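Local atomic coordinates of glycerophosphoryl diester phosphodiesterase (Agrobacterium tumefaciens str. C58, PDB entry 3KS6), a protein that belongs to the glycerophosphoryl diester phosphodiesterase family, adopts a TIM-barrel type of fold and holds a magnesium ion. Residues Met2-His8 / Val226-Asp232; Leu31-Asp37 / His99-Glu105; Leu88-Cys92 / Gly125-Met131. One frame throughout, in Å; residues are numbered along the deposited sequence.

Contact 1 of 3, residues Met2-His8 / Val226-Asp232. With ACT (acetate ion), chain H.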
loop_
_atom_site.group_PDB
_atom_site.type_symbol
_atom_site.label_atom_id
_atom_site.label_comp_id
_atom_site.label_asym_id
_atom_site.label_seq_id
_atom_site.Cartn_x
_atom_site.Cartn_y
_atom_site.Cartn_z
HETATM N N MSE A 2 -13.645 -8.139 11.604
HETATM C CA MSE A 2 -13.853 -7.396 10.394
HETATM C C MSE A 2 -12.678 -7.604 9.428
HETATM O O MSE A 2 -11.556 -7.920 9.846
HETATM C CB MSE A 2 -14.106 -5.912 10.670
HETATM C CG MSE A 2 -12.906 -5.081 10.861
HETATM SE SE MSE A 2 -13.292 -3.194 10.976
HETATM C CE MSE A 2 -13.765 -2.778 9.142
ATOM N N THR A 3 -12.979 -7.457 8.144
ATOM C CA THR A 3 -11.986 -7.427 7.079
ATOM C C THR A 3 -12.003 -6.025 6.493
ATOM O O THR A 3 -13.008 -5.600 5.942
ATOM C CB THR A 3 -12.292 -8.468 6.015
ATOM O OG1 THR A 3 -12.167 -9.758 6.605
ATOM C CG2 THR A 3 -11.298 -8.372 4.822
ATOM N N ARG A 4 -10.865 -5.338 6.594
ATOM C CA ARG A 4 -10.724 -3.973 6.127
ATOM C C ARG A 4 -10.353 -3.966 4.643
ATOM O O ARG A 4 -9.753 -4.933 4.129
ATOM C CB ARG A 4 -9.691 -3.216 6.956
ATOM C CG ARG A 4 -10.080 -3.042 8.422
ATOM C CD ARG A 4 -8.890 -2.787 9.343
ATOM N NE ARG A 4 -8.210 -1.519 9.049
ATOM C CZ ARG A 4 -8.658 -0.317 9.413
ATOM N NH1 ARG A 4 -9.794 -0.177 10.088
ATOM N NH2 ARG A 4 -7.963 0.770 9.098
ATOM N N ILE A 5 -10.773 -2.900 3.966
ATOM C CA ILE A 5 -10.546 -2.703 2.546
ATOM C C ILE A 5 -9.619 -1.509 2.346
ATOM O O ILE A 5 -9.888 -0.407 2.876
ATOM C CB ILE A 5 -11.845 -2.427 1.781
ATOM C CG1 ILE A 5 -12.729 -3.670 1.769
ATOM C CG2 ILE A 5 -11.541 -1.998 0.309
ATOM C CD1 ILE A 5 -14.118 -3.432 1.194
ATOM N N ALA A 6 -8.547 -1.719 1.568
ATOM C CA ALA A 6 -7.628 -0.648 1.198
ATOM C C ALA A 6 -7.635 -0.457 -0.315
ATOM O O ALA A 6 -7.471 -1.403 -1.047
ATOM C CB ALA A 6 -6.182 -0.922 1.699
ATOM N N SER A 7 -7.803 0.777 -0.775
ATOM C CA SER A 7 -7.867 1.076 -2.196
ATOM C C SER A 7 -6.455 1.170 -2.775
ATOM O O SER A 7 -5.713 2.081 -2.431
ATOM C CB SER A 7 -8.582 2.403 -2.386
ATOM O OG SER A 7 -8.628 2.836 -3.726
ATOM N N HIS A 8 -6.108 0.230 -3.665
ATOM C CA HIS A 8 -4.739 0.071 -4.180
ATOM C C HIS A 8 -4.420 1.176 -5.155
ATOM O O HIS A 8 -5.018 1.266 -6.215
ATOM C CB HIS A 8 -4.582 -1.313 -4.823
ATOM C CG HIS A 8 -3.169 -1.676 -5.195
ATOM N ND1 HIS A 8 -2.795 -2.024 -6.484
ATOM C CD2 HIS A 8 -2.050 -1.780 -4.436
ATOM C CE1 HIS A 8 -1.499 -2.287 -6.499
ATOM N NE2 HIS A 8 -1.026 -2.183 -5.268
ATOM N N VAL A 226 -9.629 -12.313 6.511
ATOM C CA VAL A 226 -8.305 -11.709 6.666
ATOM C C VAL A 226 -8.422 -10.287 7.247
ATOM O O VAL A 226 -9.481 -9.660 7.175
ATOM C CB VAL A 226 -7.511 -11.731 5.333
ATOM C CG1 VAL A 226 -7.443 -13.158 4.735
ATOM C CG2 VAL A 226 -8.036 -10.703 4.346
ATOM N N LYS A 227 -7.334 -9.775 7.829
ATOM C CA LYS A 227 -7.381 -8.480 8.474
ATOM C C LYS A 227 -7.715 -7.371 7.506
ATOM O O LYS A 227 -8.507 -6.470 7.817
ATOM C CB LYS A 227 -6.032 -8.170 9.168
ATOM C CG LYS A 227 -6.028 -6.855 9.892
ATOM C CD LYS A 227 -4.678 -6.595 10.614
ATOM C CE LYS A 227 -4.660 -5.209 11.276
ATOM N NZ LYS A 227 -3.430 -5.083 12.089
ATOM N N VAL A 228 -7.069 -7.394 6.337
ATOM C CA VAL A 228 -7.179 -6.319 5.377
ATOM C C VAL A 228 -6.718 -6.885 4.050
ATOM O O VAL A 228 -5.936 -7.870 4.041
ATOM C CB VAL A 228 -6.267 -5.141 5.759
ATOM C CG1 VAL A 228 -4.788 -5.592 5.865
ATOM C CG2 VAL A 228 -6.426 -3.936 4.768
ATOM N N PHE A 229 -7.220 -6.290 2.965
ATOM C CA PHE A 229 -6.681 -6.547 1.618
ATOM C C PHE A 229 -6.651 -5.286 0.818
ATOM O O PHE A 229 -7.499 -4.404 1.007
ATOM C CB PHE A 229 -7.435 -7.653 0.868
ATOM C CG PHE A 229 -8.894 -7.350 0.594
ATOM C CD1 PHE A 229 -9.255 -6.754 -0.584
ATOM C CD2 PHE A 229 -9.894 -7.743 1.484
ATOM C CE1 PHE A 229 -10.621 -6.428 -0.865
ATOM C CE2 PHE A 229 -11.258 -7.483 1.210
ATOM C CZ PHE A 229 -11.613 -6.832 0.035
ATOM N N THR A 230 -5.636 -5.150 -0.043
ATOM C CA THR A 230 -5.612 -4.083 -1.036
ATOM C C THR A 230 -6.275 -4.573 -2.330
ATOM O O THR A 230 -6.226 -5.752 -2.680
ATOM C CB THR A 230 -4.233 -3.590 -1.354
ATOM O OG1 THR A 230 -3.442 -4.676 -1.867
ATOM C CG2 THR A 230 -3.585 -2.920 -0.074
ATOM N N THR A 231 -6.948 -3.645 -3.011
ATOM C CA THR A 231 -7.684 -3.949 -4.251
ATOM C C THR A 231 -7.672 -2.806 -5.235
ATOM O O THR A 231 -7.818 -1.636 -4.881
ATOM C CB THR A 231 -9.182 -4.343 -3.973
ATOM O OG1 THR A 231 -9.891 -4.675 -5.198
ATOM C CG2 THR A 231 -9.920 -3.220 -3.215
ATOM N N ASP A 232 -7.522 -3.161 -6.501
ATOM C CA ASP A 232 -7.646 -2.215 -7.606
ATOM C C ASP A 232 -9.097 -1.923 -7.972
ATOM O O ASP A 232 -9.332 -1.085 -8.851
ATOM C CB ASP A 232 -6.940 -2.741 -8.872
ATOM C CG ASP A 232 -5.451 -2.551 -8.836
ATOM O OD1 ASP A 232 -4.955 -1.761 -8.001
ATOM O OD2 ASP A 232 -4.786 -3.185 -9.693
HETATM C C ACT H . 1.702 -4.408 -5.795
HETATM O O ACT H . 0.810 -5.163 -6.267
HETATM O OXT ACT H . 1.582 -3.163 -5.951
HETATM C CH3 ACT H . 2.886 -4.967 -5.067
HETATM O O HOH W 1 -9.639 -6.188 10.283
#

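Contact 2 of 3, residues Leu31-Asp37 / His99-Glu105. With MG (magnesium ion), chain F.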
loop_
_atom_site.group_PDB
_atom_site.type_symbol
_atom_site.label_atom_id
_atom_site.label_comp_id
_atom_site.label_asym_id
_atom_site.label_seq_id
_atom_site.Cartn_x
_atom_site.Cartn_y
_atom_site.Cartn_z
ATOM N N LEU A 31 -14.754 2.773 2.814
ATOM C CA LEU A 31 -13.678 1.808 3.013
ATOM C C LEU A 31 -12.738 2.449 4.015
ATOM O O LEU A 31 -12.933 3.596 4.408
ATOM C CB LEU A 31 -13.000 1.372 1.691
ATOM C CG LEU A 31 -12.586 2.449 0.680
ATOM C CD1 LEU A 31 -11.607 3.473 1.271
ATOM C CD2 LEU A 31 -12.044 1.799 -0.615
ATOM N N GLU A 32 -11.696 1.736 4.408
ATOM C CA GLU A 32 -10.913 2.120 5.564
ATOM C C GLU A 32 -9.568 2.710 5.284
ATOM O O GLU A 32 -9.101 3.501 6.075
ATOM C CB GLU A 32 -10.727 0.912 6.470
ATOM C CG GLU A 32 -12.036 0.462 7.138
ATOM C CD GLU A 32 -12.954 -0.235 6.185
ATOM O OE1 GLU A 32 -12.410 -1.079 5.454
ATOM O OE2 GLU A 32 -14.194 0.031 6.162
ATOM N N GLU A 33 -8.930 2.303 4.179
ATOM C CA GLU A 33 -7.601 2.812 3.833
ATOM C C GLU A 33 -7.414 3.066 2.344
ATOM O O GLU A 33 -8.094 2.492 1.494
ATOM C CB GLU A 33 -6.516 1.819 4.291
ATOM C CG GLU A 33 -6.424 1.625 5.784
ATOM C CD GLU A 33 -5.539 0.442 6.197
ATOM O OE1 GLU A 33 -4.918 -0.184 5.323
ATOM O OE2 GLU A 33 -5.502 0.115 7.396
ATOM N N VAL A 34 -6.481 3.955 2.060
ATOM C CA VAL A 34 -5.976 4.162 0.719
ATOM C C VAL A 34 -4.528 3.718 0.749
ATOM O O VAL A 34 -3.794 4.068 1.685
ATOM C CB VAL A 34 -6.109 5.615 0.237
ATOM C CG1 VAL A 34 -5.276 6.573 1.075
ATOM C CG2 VAL A 34 -5.754 5.737 -1.273
ATOM N N GLU A 35 -4.132 2.888 -0.229
ATOM C CA GLU A 35 -2.749 2.444 -0.348
ATOM C C GLU A 35 -2.015 3.253 -1.423
ATOM O O GLU A 35 -2.579 3.536 -2.468
ATOM C CB GLU A 35 -2.658 0.937 -0.643
ATOM C CG GLU A 35 -1.204 0.388 -0.480
ATOM C CD GLU A 35 -0.342 0.437 -1.742
ATOM O OE1 GLU A 35 -0.836 0.759 -2.824
ATOM O OE2 GLU A 35 0.881 0.164 -1.638
ATOM N N PHE A 36 -0.746 3.575 -1.178
ATOM C CA PHE A 36 0.081 4.281 -2.139
ATOM C C PHE A 36 1.553 4.077 -1.811
ATOM O O PHE A 36 1.904 3.695 -0.692
ATOM C CB PHE A 36 -0.273 5.786 -2.122
ATOM C CG PHE A 36 -0.079 6.414 -0.769
ATOM C CD1 PHE A 36 -1.078 6.302 0.192
ATOM C CD2 PHE A 36 1.119 7.038 -0.433
ATOM C CE1 PHE A 36 -0.916 6.823 1.434
ATOM C CE2 PHE A 36 1.297 7.574 0.826
ATOM C CZ PHE A 36 0.264 7.490 1.765
ATOM N N ASP A 37 2.390 4.345 -2.811
ATOM C CA ASP A 37 3.847 4.168 -2.735
ATOM C C ASP A 37 4.472 5.557 -2.954
ATOM O O ASP A 37 3.881 6.415 -3.582
ATOM C CB ASP A 37 4.317 3.228 -3.846
ATOM C CG ASP A 37 3.358 2.076 -4.090
ATOM O OD1 ASP A 37 3.323 1.116 -3.272
ATOM O OD2 ASP A 37 2.626 2.127 -5.103
ATOM N N HIS A 99 -12.601 10.103 6.503
ATOM C CA HIS A 99 -12.433 9.050 7.520
ATOM C C HIS A 99 -11.427 7.977 7.094
ATOM O O HIS A 99 -10.992 7.181 7.927
ATOM C CB HIS A 99 -13.798 8.411 7.848
ATOM C CG HIS A 99 -14.180 7.254 6.970
ATOM N ND1 HIS A 99 -14.651 7.406 5.683
ATOM C CD2 HIS A 99 -14.182 5.917 7.214
ATOM C CE1 HIS A 99 -14.921 6.215 5.172
ATOM N NE2 HIS A 99 -14.644 5.292 6.079
ATOM N N VAL A 100 -11.042 7.980 5.817
ATOM C CA VAL A 100 -10.105 6.961 5.252
ATOM C C VAL A 100 -8.664 7.301 5.649
ATOM O O VAL A 100 -8.248 8.447 5.530
ATOM C CB VAL A 100 -10.264 6.927 3.724
ATOM C CG1 VAL A 100 -9.278 5.931 3.039
ATOM C CG2 VAL A 100 -11.727 6.608 3.369
ATOM N N ASN A 101 -7.902 6.290 6.067
ATOM C CA ASN A 101 -6.551 6.475 6.546
ATOM C C ASN A 101 -5.534 5.939 5.567
ATOM O O ASN A 101 -5.909 5.425 4.530
ATOM C CB ASN A 101 -6.424 5.861 7.908
ATOM C CG ASN A 101 -7.250 6.609 8.938
ATOM O OD1 ASN A 101 -7.446 7.822 8.840
ATOM N ND2 ASN A 101 -7.731 5.893 9.913
ATOM N N PHE A 102 -4.249 6.092 5.894
ATOM C CA PHE A 102 -3.186 5.834 4.932
ATOM C C PHE A 102 -2.521 4.490 5.179
ATOM O O PHE A 102 -2.267 4.131 6.341
ATOM C CB PHE A 102 -2.073 6.885 5.089
ATOM C CG PHE A 102 -2.309 8.236 4.400
ATOM C CD1 PHE A 102 -3.388 8.503 3.588
ATOM C CD2 PHE A 102 -1.314 9.207 4.493
ATOM C CE1 PHE A 102 -3.516 9.725 2.935
ATOM C CE2 PHE A 102 -1.449 10.432 3.819
ATOM C CZ PHE A 102 -2.570 10.672 3.054
ATOM N N ARG A 103 -2.205 3.795 4.082
ATOM C CA ARG A 103 -1.338 2.626 4.063
ATOM C C ARG A 103 -0.198 3.029 3.082
ATOM O O ARG A 103 -0.365 3.056 1.856
ATOM C CB ARG A 103 -2.098 1.362 3.629
ATOM C CG ARG A 103 -1.216 0.110 3.398
ATOM C CD ARG A 103 -2.050 -0.953 2.810
ATOM N NE ARG A 103 -1.327 -2.106 2.282
ATOM C CZ ARG A 103 -1.493 -3.362 2.678
ATOM N NH1 ARG A 103 -2.396 -3.711 3.605
ATOM N NH2 ARG A 103 -0.806 -4.303 2.054
ATOM N N CYS A 104 0.924 3.395 3.656
ATOM C CA CYS A 104 2.043 3.963 2.922
ATOM C C CYS A 104 3.122 2.919 2.647
ATOM O O CYS A 104 3.677 2.381 3.589
ATOM C CB CYS A 104 2.621 5.106 3.783
ATOM S SG CYS A 104 4.084 5.893 3.096
ATOM N N GLU A 105 3.466 2.676 1.389
ATOM C CA GLU A 105 4.519 1.691 1.072
ATOM C C GLU A 105 5.829 2.369 0.754
ATOM O O GLU A 105 5.869 3.288 -0.055
ATOM C CB GLU A 105 4.117 0.773 -0.098
ATOM C CG GLU A 105 5.060 -0.421 -0.233
ATOM C CD GLU A 105 4.725 -1.338 -1.389
ATOM O OE1 GLU A 105 3.554 -1.338 -1.867
ATOM O OE2 GLU A 105 5.674 -2.023 -1.858
HETATM MG MG MG F . 2.131 -0.571 -3.106
HETATM O O HOH W 2 -10.626 4.411 8.145
HETATM O O HOH W 3 -15.120 2.578 6.628
HETATM O O HOH W 4 -2.906 -2.005 5.874
HETATM O O HOH W 5 1.152 -1.523 0.738
HETATM O O HOH W 6 0.852 0.232 -4.598
HETATM O O HOH W 7 3.165 -1.565 -4.626
#

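Contact 3 of 3, residues Leu88-Cys92 / Gly125-Met131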
loop_
_atom_site.group_PDB
_atom_site.type_symbol
_atom_site.label_atom_id
_atom_site.label_comp_id
_atom_site.label_asym_id
_atom_site.label_seq_id
_atom_site.Cartn_x
_atom_site.Cartn_y
_atom_site.Cartn_z
ATOM N N LEU A 88 3.221 14.056 -1.916
ATOM C CA LEU A 88 2.636 13.576 -0.670
ATOM C C LEU A 88 1.725 14.681 -0.072
ATOM O O LEU A 88 0.593 14.410 0.376
ATOM C CB LEU A 88 3.734 13.150 0.330
ATOM C CG LEU A 88 3.297 12.672 1.728
ATOM C CD1 LEU A 88 2.247 11.538 1.670
ATOM C CD2 LEU A 88 4.522 12.280 2.572
ATOM N N GLU A 89 2.193 15.926 -0.079
ATOM C CA GLU A 89 1.417 17.042 0.476
ATOM C C GLU A 89 0.038 17.178 -0.166
ATOM O O GLU A 89 -0.996 17.392 0.506
ATOM C CB GLU A 89 2.199 18.363 0.298
ATOM C CG GLU A 89 1.377 19.593 0.702
ATOM C CD GLU A 89 2.069 20.937 0.466
ATOM O OE1 GLU A 89 3.001 21.016 -0.362
ATOM O OE2 GLU A 89 1.637 21.912 1.126
ATOM N N GLU A 90 0.018 17.086 -1.485
ATOM C CA GLU A 90 -1.237 17.169 -2.235
ATOM C C GLU A 90 -2.168 16.015 -1.868
ATOM O O GLU A 90 -3.378 16.219 -1.725
ATOM C CB GLU A 90 -0.938 17.190 -3.724
ATOM C CG GLU A 90 -0.285 18.502 -4.160
ATOM C CD GLU A 90 0.388 18.452 -5.560
ATOM O OE1 GLU A 90 0.482 17.384 -6.197
ATOM O OE2 GLU A 90 0.857 19.516 -6.004
ATOM N N LEU A 91 -1.601 14.808 -1.709
ATOM C CA LEU A 91 -2.368 13.638 -1.251
ATOM C C LEU A 91 -2.936 13.879 0.148
ATOM O O LEU A 91 -4.115 13.628 0.416
ATOM C CB LEU A 91 -1.516 12.351 -1.297
ATOM C CG LEU A 91 -2.199 11.027 -0.891
ATOM C CD1 LEU A 91 -3.443 10.671 -1.739
ATOM C CD2 LEU A 91 -1.196 9.887 -0.882
ATOM N N CYS A 92 -2.105 14.388 1.042
ATOM C CA CYS A 92 -2.543 14.659 2.414
ATOM C C CYS A 92 -3.729 15.631 2.433
ATOM O O CYS A 92 -4.712 15.418 3.135
ATOM C CB CYS A 92 -1.379 15.224 3.231
ATOM S SG CYS A 92 -0.130 14.028 3.679
ATOM N N GLY A 125 7.413 14.548 6.412
ATOM C CA GLY A 125 6.360 15.069 5.557
ATOM C C GLY A 125 4.986 14.742 6.083
ATOM O O GLY A 125 4.087 15.593 6.049
ATOM N N LEU A 126 4.790 13.513 6.538
ATOM C CA LEU A 126 3.509 13.148 7.134
ATOM C C LEU A 126 3.202 13.976 8.406
ATOM O O LEU A 126 2.049 14.378 8.647
ATOM C CB LEU A 126 3.488 11.639 7.456
ATOM C CG LEU A 126 3.304 10.684 6.267
ATOM C CD1 LEU A 126 3.674 9.205 6.612
ATOM C CD2 LEU A 126 1.946 10.788 5.616
ATOM N N GLU A 127 4.228 14.194 9.225
ATOM C CA GLU A 127 4.074 14.987 10.466
ATOM C C GLU A 127 3.693 16.412 10.135
ATOM O O GLU A 127 2.806 16.999 10.754
ATOM C CB GLU A 127 5.370 14.992 11.255
ATOM C CG GLU A 127 5.655 13.758 12.032
ATOM C CD GLU A 127 5.025 13.784 13.436
ATOM O OE1 GLU A 127 3.914 14.343 13.573
ATOM O OE2 GLU A 127 5.662 13.243 14.386
ATOM N N ARG A 128 4.323 16.957 9.101
ATOM C CA ARG A 128 4.077 18.315 8.686
ATOM C C ARG A 128 2.626 18.563 8.306
ATOM O O ARG A 128 2.095 19.654 8.542
ATOM C CB ARG A 128 5.053 18.643 7.558
ATOM C CG ARG A 128 5.063 20.014 7.085
ATOM C CD ARG A 128 6.371 20.292 6.319
ATOM N NE ARG A 128 6.622 19.406 5.170
ATOM C CZ ARG A 128 7.673 18.600 5.004
ATOM N NH1 ARG A 128 8.630 18.512 5.905
ATOM N NH2 ARG A 128 7.799 17.885 3.891
ATOM N N HIS A 129 1.978 17.555 7.731
ATOM C CA HIS A 129 0.601 17.661 7.264
ATOM C C HIS A 129 -0.372 16.880 8.173
ATOM O O HIS A 129 -1.486 16.589 7.771
ATOM C CB HIS A 129 0.523 17.229 5.790
ATOM C CG HIS A 129 1.460 18.006 4.921
ATOM N ND1 HIS A 129 1.350 19.369 4.768
ATOM C CD2 HIS A 129 2.578 17.644 4.250
ATOM C CE1 HIS A 129 2.342 19.807 4.016
ATOM N NE2 HIS A 129 3.097 18.780 3.680
ATOM N N SER A 130 0.091 16.543 9.379
ATOM C CA SER A 130 -0.691 15.889 10.424
ATOM C C SER A 130 -1.369 14.602 9.982
ATOM O O SER A 130 -2.528 14.345 10.344
ATOM C CB SER A 130 -1.724 16.851 10.997
ATOM O OG SER A 130 -1.084 18.013 11.510
HETATM N N MSE A 131 -0.653 13.797 9.205
HETATM C CA MSE A 131 -1.172 12.501 8.771
HETATM C C MSE A 131 -0.415 11.312 9.372
HETATM O O MSE A 131 -0.843 10.173 9.165
HETATM C CB MSE A 131 -1.187 12.406 7.247
HETATM C CG MSE A 131 -2.181 13.327 6.574
HETATM SE SE MSE A 131 -4.017 12.874 7.071
HETATM C CE MSE A 131 -4.119 11.077 6.384
HETATM O O HOH W 8 -3.984 16.545 5.720
#

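Contact 1 of 3, residues Met2-His8 / Val226-Asp232
H8 turns its ring opposite the backbone N (chi1 -171°), while D232 keeps CG beside its own N (chi1 -79°), and the side chains run alongside each other. ND1 of H8 donates to OD1 of D232 at 2.7 Å; the oxygen lies in the ring plane and is met on its syn side, although the bond leaves the carboxylate plane by 32°. D232 OD1 is also hydrogen-bonded to T12 OG1, a second bond that probably steadies the carboxylate. At the other edge of the imidazole, H8 NE2 donates to acetate OXT at 2.9 Å, and R9 shares that ion; an unidentified bound molecule also hydrogen-bonds NE2. Strands 4-8 and 228-231, which lead into this pair, run parallel as the first and last strands of the TIM barrel, and their pairing closes it. Bonds from R4 N to K227 O, F229 N to R4 O, A6 N to F229 O, T231 N to A6 O and H8 N to T231 O join them. Towards the barrel interior, A6 CB meets T230 CG2 at 3.7 Å. On the outer face the F229 ring takes T3 CG2 at its edge, with CD2 3.7 Å away, and its CZ packs 3.8 Å from I5 CG1; helix 215-224 lies against the same ring. T3 OG1 donates in the carbonyl plane to V226 O at 2.7 Å, and a water donates to both M2 O and K227 O.

Contact 2 of 3, residues Leu31-Asp37 / His99-Glu105
Between E32 and E105, strands 33-37 and 101-105 run parallel with their axes 4.6 Å apart at closest, joined by bonds from N101 N to E32 O, V34 N to N101 O, R103 N to V34 O, F36 N to R103 O and E105 N to F36 O. They are neighbouring strands of the TIM barrel. On the outer face, which helix 88-95 packs against, F36 and F102 form a T-shaped pair: F36 brings its edge to the F102 face, with centroids 4.8 Å apart and planes at 75°. C104 CA sits over one face of F36 as a CH-pi contact, and V34 CG1 touches F102 CD1 at 3.7 Å. On the inner face R103 stretches out from CG to NE and lays its CD 3.7 Å from E35 CG. Its charge meets the glutamates through water: one water joins NE to E35 OE2, another joins NH1 to E33 OE1; the other oxygen of E33, OE2, is salt-bridged to R4. Further along the strands, E35 OE2, D37 OD1 and E105 OE1 converge on the magnesium ion. The cation lets D37 OD1 and E105 OE1 approach to 2.8 Å although both are acceptors. Two waters and one atom from elsewhere in the structure complete the metal's ligands; one of the waters donates to E35 OE1 at 2.5 Å and to D37 OD2 at 2.6 Å.

Contact 3 of 3, residues Leu88-Cys92 / Gly125-Met131
E89 lies across one face of the H129 imidazole, its CG 3.5 Å from H129 CE1 and its CA over the same face as a CH-pi contact. With CG anti to its backbone N (chi1 173°) and the chain extended beyond it, the glutamate carries its methylenes along the ring; carboxylate and ring planes are 22° apart. Next to this pair, C92 CB packs 3.8 Å from H129 CB, while C92 SG reaches CG of selenomethionine M131 at 3.6 Å. Deeper in, L88 and L126 cross at about a right angle, L88 CD1 lying 4.0 Å from L126 CD2; G125, lacking a side chain, lets L88 CD2 come close. In the next shell, R128 CG lies over the opposite face of the H129 ring. A Schellman motif ends helix 118-128, with M131 N bonded to L126 O, S130 N to E127 O and positive phi at S130; this turn brings M131 to C92. Helices 88-95 and 118-128 pack side by side outside the barrel: C92, L126 and M131 touch F102 of strand 101-106, L126 reaches T135 and F137 of strand 135-139, and L88 rests on L38 of strand 33-40 and I46 of strand 46-48.

How the contacts relate
From the N terminus, strand 4-8 opens contact 1, which closes only at 226-232 and so encloses most of the chain; contacts 2 and 3 are nested within that loop. Contact 2 starts at 31-37 and closes at 99-105. Before it closes, 88-92 has begun contact 3, which ends at 125-131, so these two cross. Strand 4-8 also pairs with strand 33-40, through S7 with E33 and E35, so one pairing separates contact 1 from contact 2 round the same sheet. Contact 3 lies outside that sheet and meets contact 2 through F36 and F102, whereas its nearest atoms stay about 9 Å from contact 1. Together they join first and last strands, the metal-bearing strands and the outer helices.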